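Local coordinates for protein putative NADH-depentdent flavin oxidoreductase (Cupriavidus metallidurans, PDB 5OCS) that probably acts as an NAD(P)H-dependent, FMN-containing ene-reductase of the Old Yellow Enzyme family, at residues Gln350-Gln355 / Lys361-Ala366; Leu328-Pro331 / Trp335-Ala338; Ile19-Met24 / Gly43-Ser48. All coordinates share one frame; numbering follows the deposited sequence.

Interaction 1: residues Gln350-Gln355 / Lys361-Ala366; sequences QYWRSQ and KLFKDA. With FMN (flavin mononucleotide), chain H.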
# COMPACT_ATOMS: atom_id res chain seq x y z
N GLN D 350 -12.70 0.93 -2.10
CA GLN D 350 -12.46 0.90 -0.64
C GLN D 350 -11.86 2.21 -0.10
O GLN D 350 -11.94 2.49 1.12
CB GLN D 350 -11.54 -0.24 -0.23
CG GLN D 350 -12.04 -1.65 -0.45
CD GLN D 350 -11.85 -2.22 -1.87
OE1 GLN D 350 -11.56 -1.49 -2.85
NE2 GLN D 350 -12.12 -3.51 -2.02
N TYR D 351 -11.23 2.99 -0.99
CA TYR D 351 -10.54 4.21 -0.62
C TYR D 351 -11.19 5.47 -1.16
O TYR D 351 -10.66 6.57 -0.98
CB TYR D 351 -9.10 4.15 -1.12
CG TYR D 351 -8.20 3.12 -0.51
CD1 TYR D 351 -8.53 2.45 0.66
CD2 TYR D 351 -7.00 2.81 -1.13
CE1 TYR D 351 -7.67 1.54 1.23
CE2 TYR D 351 -6.12 1.88 -0.60
CZ TYR D 351 -6.45 1.26 0.60
OH TYR D 351 -5.56 0.34 1.13
N TRP D 352 -12.38 5.35 -1.74
CA TRP D 352 -13.04 6.53 -2.33
C TRP D 352 -13.36 7.68 -1.32
O TRP D 352 -13.34 8.88 -1.66
CB TRP D 352 -14.29 6.09 -3.04
CG TRP D 352 -14.10 5.49 -4.38
CD1 TRP D 352 -12.96 5.48 -5.15
CD2 TRP D 352 -15.10 4.85 -5.14
NE1 TRP D 352 -13.22 4.87 -6.36
CE2 TRP D 352 -14.52 4.47 -6.37
CE3 TRP D 352 -16.45 4.54 -4.92
CZ2 TRP D 352 -15.26 3.79 -7.36
CZ3 TRP D 352 -17.16 3.88 -5.90
CH2 TRP D 352 -16.57 3.52 -7.09
N ARG D 353 -13.54 7.32 -0.07
CA ARG D 353 -13.81 8.32 0.99
C ARG D 353 -12.58 9.08 1.43
O ARG D 353 -12.72 10.03 2.19
CB ARG D 353 -14.49 7.66 2.20
CG ARG D 353 -15.85 7.13 1.85
CD ARG D 353 -16.28 5.96 2.73
NE ARG D 353 -16.50 6.32 4.13
CZ ARG D 353 -16.84 5.44 5.08
NH1 ARG D 353 -17.00 4.15 4.77
NH2 ARG D 353 -17.00 5.85 6.34
N SER D 354 -11.40 8.69 0.97
CA SER D 354 -10.16 9.37 1.34
C SER D 354 -9.94 10.74 0.73
O SER D 354 -9.00 11.41 1.13
CB SER D 354 -8.96 8.50 0.95
OG SER D 354 -8.74 8.46 -0.42
N GLN D 355 -10.73 11.09 -0.26
CA GLN D 355 -10.56 12.33 -1.01
C GLN D 355 -10.58 13.49 -0.00
O GLN D 355 -11.50 13.57 0.79
CB GLN D 355 -11.69 12.44 -2.03
CG GLN D 355 -11.57 13.61 -2.98
CD GLN D 355 -12.82 13.79 -3.85
OE1 GLN D 355 -12.78 13.61 -5.07
NE2 GLN D 355 -13.94 14.14 -3.22
N LYS D 361 -14.40 15.01 -7.33
CA LYS D 361 -14.25 14.30 -8.61
C LYS D 361 -12.85 13.77 -8.91
O LYS D 361 -12.55 13.49 -10.06
CB LYS D 361 -14.65 15.18 -9.82
CG LYS D 361 -16.01 15.84 -9.73
CD LYS D 361 -17.12 14.84 -10.00
CE LYS D 361 -18.48 15.54 -10.06
NZ LYS D 361 -19.51 14.70 -9.39
N LEU D 362 -11.99 13.66 -7.89
CA LEU D 362 -10.64 13.10 -8.08
C LEU D 362 -10.71 11.66 -8.56
O LEU D 362 -9.92 11.22 -9.44
CB LEU D 362 -9.82 13.21 -6.79
CG LEU D 362 -8.38 12.69 -6.86
CD1 LEU D 362 -7.61 13.52 -7.88
CD2 LEU D 362 -7.68 12.77 -5.52
N PHE D 363 -11.61 10.90 -7.96
CA PHE D 363 -11.70 9.50 -8.26
C PHE D 363 -12.78 9.23 -9.30
O PHE D 363 -13.93 9.61 -9.11
CB PHE D 363 -11.96 8.72 -6.99
CG PHE D 363 -10.90 8.90 -5.92
CD1 PHE D 363 -9.55 8.90 -6.22
CD2 PHE D 363 -11.28 8.98 -4.60
CE1 PHE D 363 -8.59 9.00 -5.23
CE2 PHE D 363 -10.34 9.11 -3.61
CZ PHE D 363 -9.00 9.12 -3.92
N LYS D 364 -12.41 8.53 -10.37
CA LYS D 364 -13.34 8.25 -11.46
C LYS D 364 -14.53 7.41 -11.00
O LYS D 364 -14.35 6.36 -10.36
CB LYS D 364 -12.66 7.51 -12.59
CG LYS D 364 -11.53 8.25 -13.28
CD LYS D 364 -10.92 7.42 -14.41
CE LYS D 364 -9.70 8.10 -15.03
NZ LYS D 364 -10.03 9.45 -15.57
N ASP D 365 -15.73 7.90 -11.28
CA ASP D 365 -16.98 7.18 -11.04
C ASP D 365 -17.27 6.82 -9.57
O ASP D 365 -18.02 5.90 -9.31
CB ASP D 365 -17.04 5.91 -11.89
CG ASP D 365 -16.79 6.19 -13.37
OD1 ASP D 365 -17.46 7.08 -13.95
OD2 ASP D 365 -15.91 5.55 -13.94
N ALA D 366 -16.70 7.57 -8.63
CA ALA D 366 -16.93 7.31 -7.18
C ALA D 366 -18.38 7.62 -6.77
O ALA D 366 -18.99 8.55 -7.28
CB ALA D 366 -15.97 8.11 -6.32
N1 FMN H . -14.83 4.08 12.61
C2 FMN H . -14.94 2.93 13.39
O2 FMN H . -15.08 3.12 14.63
N3 FMN H . -14.87 1.68 12.90
C4 FMN H . -14.69 1.45 11.62
O4 FMN H . -14.55 0.32 11.18
C4A FMN H . -14.64 2.58 10.70
N5 FMN H . -14.53 2.37 9.36
C5A FMN H . -14.28 3.44 8.52
C6 FMN H . -14.04 3.22 7.16
C7 FMN H . -13.80 4.28 6.30
C7M FMN H . -13.57 4.03 4.83
C8 FMN H . -13.81 5.64 6.87
C8M FMN H . -13.60 6.86 6.00
C9 FMN H . -14.04 5.87 8.21
C9A FMN H . -14.25 4.82 9.09
N10 FMN H . -14.49 5.04 10.46
C10 FMN H . -14.65 3.90 11.29
C1' FMN H . -14.43 6.34 11.06
C2' FMN H . -12.91 6.63 11.18
O2' FMN H . -12.26 5.72 12.12
C3' FMN H . -12.65 8.07 11.67
O3' FMN H . -13.17 8.20 13.01
C4' FMN H . -13.31 9.12 10.76
O4' FMN H . -13.06 8.83 9.38
C5' FMN H . -12.80 10.51 11.09
O5' FMN H . -11.38 10.60 11.01
P FMN H . -10.62 11.12 9.70
O1P FMN H . -11.03 10.24 8.52
O2P FMN H . -11.14 12.53 9.58
O3P FMN H . -9.19 11.02 10.16
O HOH W 1 -12.02 5.18 -9.27
O HOH W 2 -13.78 11.37 -5.95
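Q355 and W352 reach the 361-366 segment by different first torsions. In Q355, CG lies anti to the backbone N (chi1 -174°) and the extended chain carries OE1 to L362 N, which donates to it over 2.9 Å at 152°. A water 2.6 Å from the same OE1 also accepts from F363 N. In W352, CG is anti to the carbonyl carbon (chi1 -79°), which lays the indole against A366: CA stands 3.5 Å from the centroid of the six-membered ring, a CH-pi contact over the face. The F363 ring lies nearly parallel to the indole but slid aside; its CE2 edge approaches W352 O at 3.6 Å. A second water joins W352 NE1 to K364 O. Both segments follow helix 333-341 and probably belong to the C-terminal extension of this TIM-barrel flavoenzyme; the chain doubles back between Q355 and K361, and a type II turn from F363 to A366 carries A366 over the indole. S354 OG donates over 2.8 Å to Y351 O, which also accepts from S354 N. Facing away, the R353 guanidinium lies flat over the dimethylbenzene end of an FMN, NH2 3.2 Å from C8; C25, R231 and R325 of the second subunit hold that flavin.

Interaction 2: residues Leu328-Pro331 / Trp335-Ala338; sequences LYDP and WHAA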
# COMPACT_ATOMS: atom_id res chain seq x y z
N LEU D 328 7.77 5.13 -4.11
CA LEU D 328 7.98 4.40 -2.86
C LEU D 328 7.65 5.30 -1.67
O LEU D 328 7.02 4.87 -0.70
CB LEU D 328 9.40 3.89 -2.74
CG LEU D 328 9.91 2.97 -3.85
CD1 LEU D 328 11.38 2.67 -3.66
CD2 LEU D 328 9.03 1.71 -4.01
N TYR D 329 8.04 6.56 -1.78
CA TYR D 329 7.86 7.55 -0.71
C TYR D 329 6.45 8.10 -0.72
O TYR D 329 6.00 8.72 0.27
CB TYR D 329 8.87 8.68 -0.93
CG TYR D 329 9.08 9.59 0.25
CD1 TYR D 329 9.63 9.11 1.43
CD2 TYR D 329 8.78 10.98 0.18
CE1 TYR D 329 9.81 9.93 2.52
CE2 TYR D 329 9.00 11.81 1.27
CZ TYR D 329 9.54 11.27 2.44
OH TYR D 329 9.77 12.00 3.59
N ASP D 330 5.74 7.91 -1.85
CA ASP D 330 4.28 8.29 -2.01
C ASP D 330 3.61 7.33 -3.00
O ASP D 330 3.51 7.60 -4.21
CB ASP D 330 4.15 9.73 -2.49
CG ASP D 330 2.70 10.18 -2.65
OD1 ASP D 330 1.74 9.43 -2.30
OD2 ASP D 330 2.54 11.31 -3.21
N PRO D 331 3.11 6.18 -2.52
CA PRO D 331 2.46 5.24 -3.42
C PRO D 331 1.15 5.74 -3.98
O PRO D 331 0.61 5.10 -4.86
CB PRO D 331 2.21 4.01 -2.54
CG PRO D 331 2.13 4.58 -1.20
CD PRO D 331 3.15 5.66 -1.16
N TRP D 335 -2.45 9.85 -7.61
CA TRP D 335 -3.61 10.61 -7.07
C TRP D 335 -3.26 12.11 -6.77
O TRP D 335 -4.00 13.06 -7.12
CB TRP D 335 -4.09 10.03 -5.77
CG TRP D 335 -4.54 8.60 -5.76
CD1 TRP D 335 -4.44 7.68 -6.75
CD2 TRP D 335 -5.11 7.94 -4.63
NE1 TRP D 335 -4.97 6.47 -6.32
CE2 TRP D 335 -5.40 6.63 -5.03
CE3 TRP D 335 -5.45 8.36 -3.34
CZ2 TRP D 335 -5.97 5.70 -4.14
CZ3 TRP D 335 -6.02 7.45 -2.47
CH2 TRP D 335 -6.27 6.14 -2.88
N HIS D 336 -2.11 12.28 -6.14
CA HIS D 336 -1.62 13.60 -5.73
C HIS D 336 -1.30 14.45 -6.93
O HIS D 336 -1.66 15.66 -6.93
CB HIS D 336 -0.49 13.47 -4.76
CG HIS D 336 -0.87 12.72 -3.54
ND1 HIS D 336 0.02 11.98 -2.80
CD2 HIS D 336 -2.09 12.50 -2.99
CE1 HIS D 336 -0.62 11.41 -1.79
NE2 HIS D 336 -1.91 11.72 -1.88
N ALA D 337 -0.75 13.82 -7.98
CA ALA D 337 -0.51 14.51 -9.24
C ALA D 337 -1.81 14.95 -9.95
O ALA D 337 -1.92 16.09 -10.49
CB ALA D 337 0.39 13.71 -10.18
N ALA D 338 -2.78 14.05 -9.98
CA ALA D 338 -4.06 14.32 -10.59
C ALA D 338 -4.75 15.48 -9.87
O ALA D 338 -5.30 16.39 -10.56
CB ALA D 338 -4.94 13.08 -10.56
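D330 and H336 meet through one short hydrogen bond, H336 ND1 donating to D330 OD2 over 2.6 Å. The N-H points almost straight at the oxygen, at 164°, and arrives on the syn side of the carboxylate, slightly out of its plane. Relative to the histidine, OD2 lies at the ring edge, close to the imidazole plane, while the two flat groups are turned 30° against each other. The other carboxylate oxygen, displaced from the imidazole plane, comes within 3.1 Å of H336 CE1 (D330 OD1). D330 reaches across because its CG is anti to the backbone N (chi1 -179°), which swings the acid toward the helix that carries the histidine. OD1 also accepts a weak bond from R332 N, so the acid spans the turn that links two helices. These are the closing helices of the eightfold barrel: 325-329 follows the last strand, 320-323, and 333-341 comes next, with H336 in its first turn. The acid therefore sits near the amino end of helix 333-341, where the helix dipole would tend to favour its negative charge. Farther out, the subunit interface fixes the ring. NE2 of H336 is hydrogen-bonded as well, consistent with the reciprocal of the bond in which Y329 O accepts from H336 NE2 of the second subunit. With both nitrogens engaged, and a carboxylate on one of them, the imidazole may well carry a positive charge. The H336 ring also meets that of Y329 of the second subunit. P331, next to the acid, packs on Q44 and M45 of helix 36-46.

Interaction 3: residues Ile19-Met24 / Gly43-Ser48; sequences IAIAPM and GQMALS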
# COMPACT_ATOMS: atom_id res chain seq x y z
N ILE D 19 1.81 7.79 -16.82
CA ILE D 19 2.62 7.47 -15.64
C ILE D 19 2.92 5.99 -15.60
O ILE D 19 2.00 5.19 -15.61
CB ILE D 19 1.95 7.90 -14.32
CG1 ILE D 19 1.65 9.40 -14.31
CG2 ILE D 19 2.85 7.60 -13.13
CD1 ILE D 19 0.60 9.77 -13.31
N ALA D 20 4.21 5.63 -15.57
CA ALA D 20 4.63 4.24 -15.40
C ALA D 20 5.34 4.10 -14.08
O ALA D 20 6.14 4.99 -13.70
CB ALA D 20 5.54 3.81 -16.54
N ILE D 21 5.10 2.98 -13.38
CA ILE D 21 5.81 2.68 -12.16
C ILE D 21 7.04 1.91 -12.57
O ILE D 21 6.91 0.84 -13.17
CB ILE D 21 4.97 1.88 -11.14
CG1 ILE D 21 3.78 2.71 -10.71
CG2 ILE D 21 5.80 1.52 -9.91
CD1 ILE D 21 2.74 1.91 -10.00
N ALA D 22 8.22 2.43 -12.21
CA ALA D 22 9.48 1.90 -12.69
C ALA D 22 9.75 0.56 -12.03
O ALA D 22 9.31 0.35 -10.91
CB ALA D 22 10.64 2.86 -12.37
N PRO D 23 10.45 -0.36 -12.73
CA PRO D 23 10.80 -1.63 -12.11
C PRO D 23 11.82 -1.34 -11.04
O PRO D 23 12.85 -0.63 -11.31
CB PRO D 23 11.41 -2.44 -13.26
CG PRO D 23 11.92 -1.40 -14.22
CD PRO D 23 11.03 -0.21 -14.08
N MET D 24 11.51 -1.73 -9.82
CA MET D 24 12.34 -1.39 -8.70
C MET D 24 12.62 -2.67 -7.94
O MET D 24 11.70 -3.23 -7.36
CB MET D 24 11.66 -0.38 -7.80
CG MET D 24 11.67 1.02 -8.36
SD MET D 24 10.77 2.20 -7.32
CE MET D 24 9.08 1.79 -7.68
N GLY D 43 0.71 -4.95 -4.78
CA GLY D 43 -0.68 -4.52 -4.55
C GLY D 43 -0.83 -3.01 -4.41
O GLY D 43 -1.68 -2.38 -5.10
N GLN D 44 0.01 -2.39 -3.57
CA GLN D 44 0.03 -0.90 -3.47
C GLN D 44 0.28 -0.26 -4.80
O GLN D 44 -0.40 0.69 -5.18
CB GLN D 44 1.18 -0.35 -2.60
CG GLN D 44 1.01 -0.58 -1.16
CD GLN D 44 2.33 -0.30 -0.46
OE1 GLN D 44 2.72 0.87 -0.29
NE2 GLN D 44 3.03 -1.36 -0.07
N MET D 45 1.35 -0.68 -5.45
CA MET D 45 1.70 -0.07 -6.72
C MET D 45 0.54 -0.15 -7.71
O MET D 45 0.23 0.84 -8.39
CB MET D 45 2.96 -0.74 -7.29
CG MET D 45 4.25 -0.52 -6.55
SD MET D 45 4.79 1.19 -6.29
CE MET D 45 4.13 1.57 -4.71
N ALA D 46 -0.12 -1.32 -7.78
CA ALA D 46 -1.19 -1.56 -8.72
C ALA D 46 -2.44 -0.72 -8.43
O ALA D 46 -3.26 -0.56 -9.36
CB ALA D 46 -1.55 -3.05 -8.78
N LEU D 47 -2.60 -0.23 -7.20
CA LEU D 47 -3.74 0.59 -6.79
C LEU D 47 -3.48 2.09 -6.78
O LEU D 47 -4.32 2.88 -6.32
CB LEU D 47 -4.20 0.11 -5.41
CG LEU D 47 -4.72 -1.36 -5.51
CD1 LEU D 47 -5.00 -1.94 -4.13
CD2 LEU D 47 -5.93 -1.55 -6.38
N SER D 48 -2.34 2.50 -7.35
CA SER D 48 -1.89 3.86 -7.33
C SER D 48 -2.52 4.81 -8.33
O SER D 48 -2.28 6.00 -8.23
CB SER D 48 -0.40 3.90 -7.58
OG SER D 48 -0.13 3.47 -8.90
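Strand 19-21 passes the end of helix 36-46 with I21 nearest M45, their CA atoms 7.4 Å apart. Beyond I21 the chain runs on extended to P23, one of the FMN-binding residues, whereas the other segment unwinds: L47 is the first residue outside helical geometry. L47 N still donates to Q44 O, and S48 N to M45 O at 3.2 Å, closing the last turns. No hydrogen bond joins the two segments; the contact rests on the branches of I21. With CG1 set beside the backbone N (chi1 -63°), its CD1 methyl is driven into the end of the helix, only 3.2 Å from M45 O and 3.4 Å from S48 OG. The packing there is tight, a methyl against two oxygens that are already engaged. M45 O accepts from both S48 N and S48 OG; the hydroxyl donates over 2.7 Å in the carbonyl plane, and S48 OG in turn bonds with A50 N. On the other branch of the isoleucine, I21 CG2 touches M45 SD at 3.8 Å. The methionine chain, bent at chi2 and chi3, brings its sulfur to this methyl, the two side chains crossing at a slant. Both segments belong to the first beta-alpha-beta unit of the TIM barrel, in which strand 19-21 hydrogen-bonds in parallel with strands 52-59 and 320-323. I21 and M45 both lean on L53 of strand 52-59, M45 also on P331, and S48 on P334 of helix 333-341, so the helix end is lodged between the first two strands' outer side and the chain that follows the eighth.

In the fold
From the N terminus, interaction 3 comes first, closing the connection from strand 19-21 through helix 36-46 at the start of the barrel. Interaction 2 follows nearly 300 residues later, bridging the short turn between the helices after the last strand, and interaction 1 closes the small loop of the probable C-terminal extension. The three lie in series along the chain, none nested or crossed. Space brings them together: the W335 indole of interaction 2 packs against L47 and S48 of interaction 3 with its pyrrole edge and against S354 and F363 of interaction 1 with its benzo part. The barrel's beginning and end are thus tied to the extension, and all three contacts touch the second subunit.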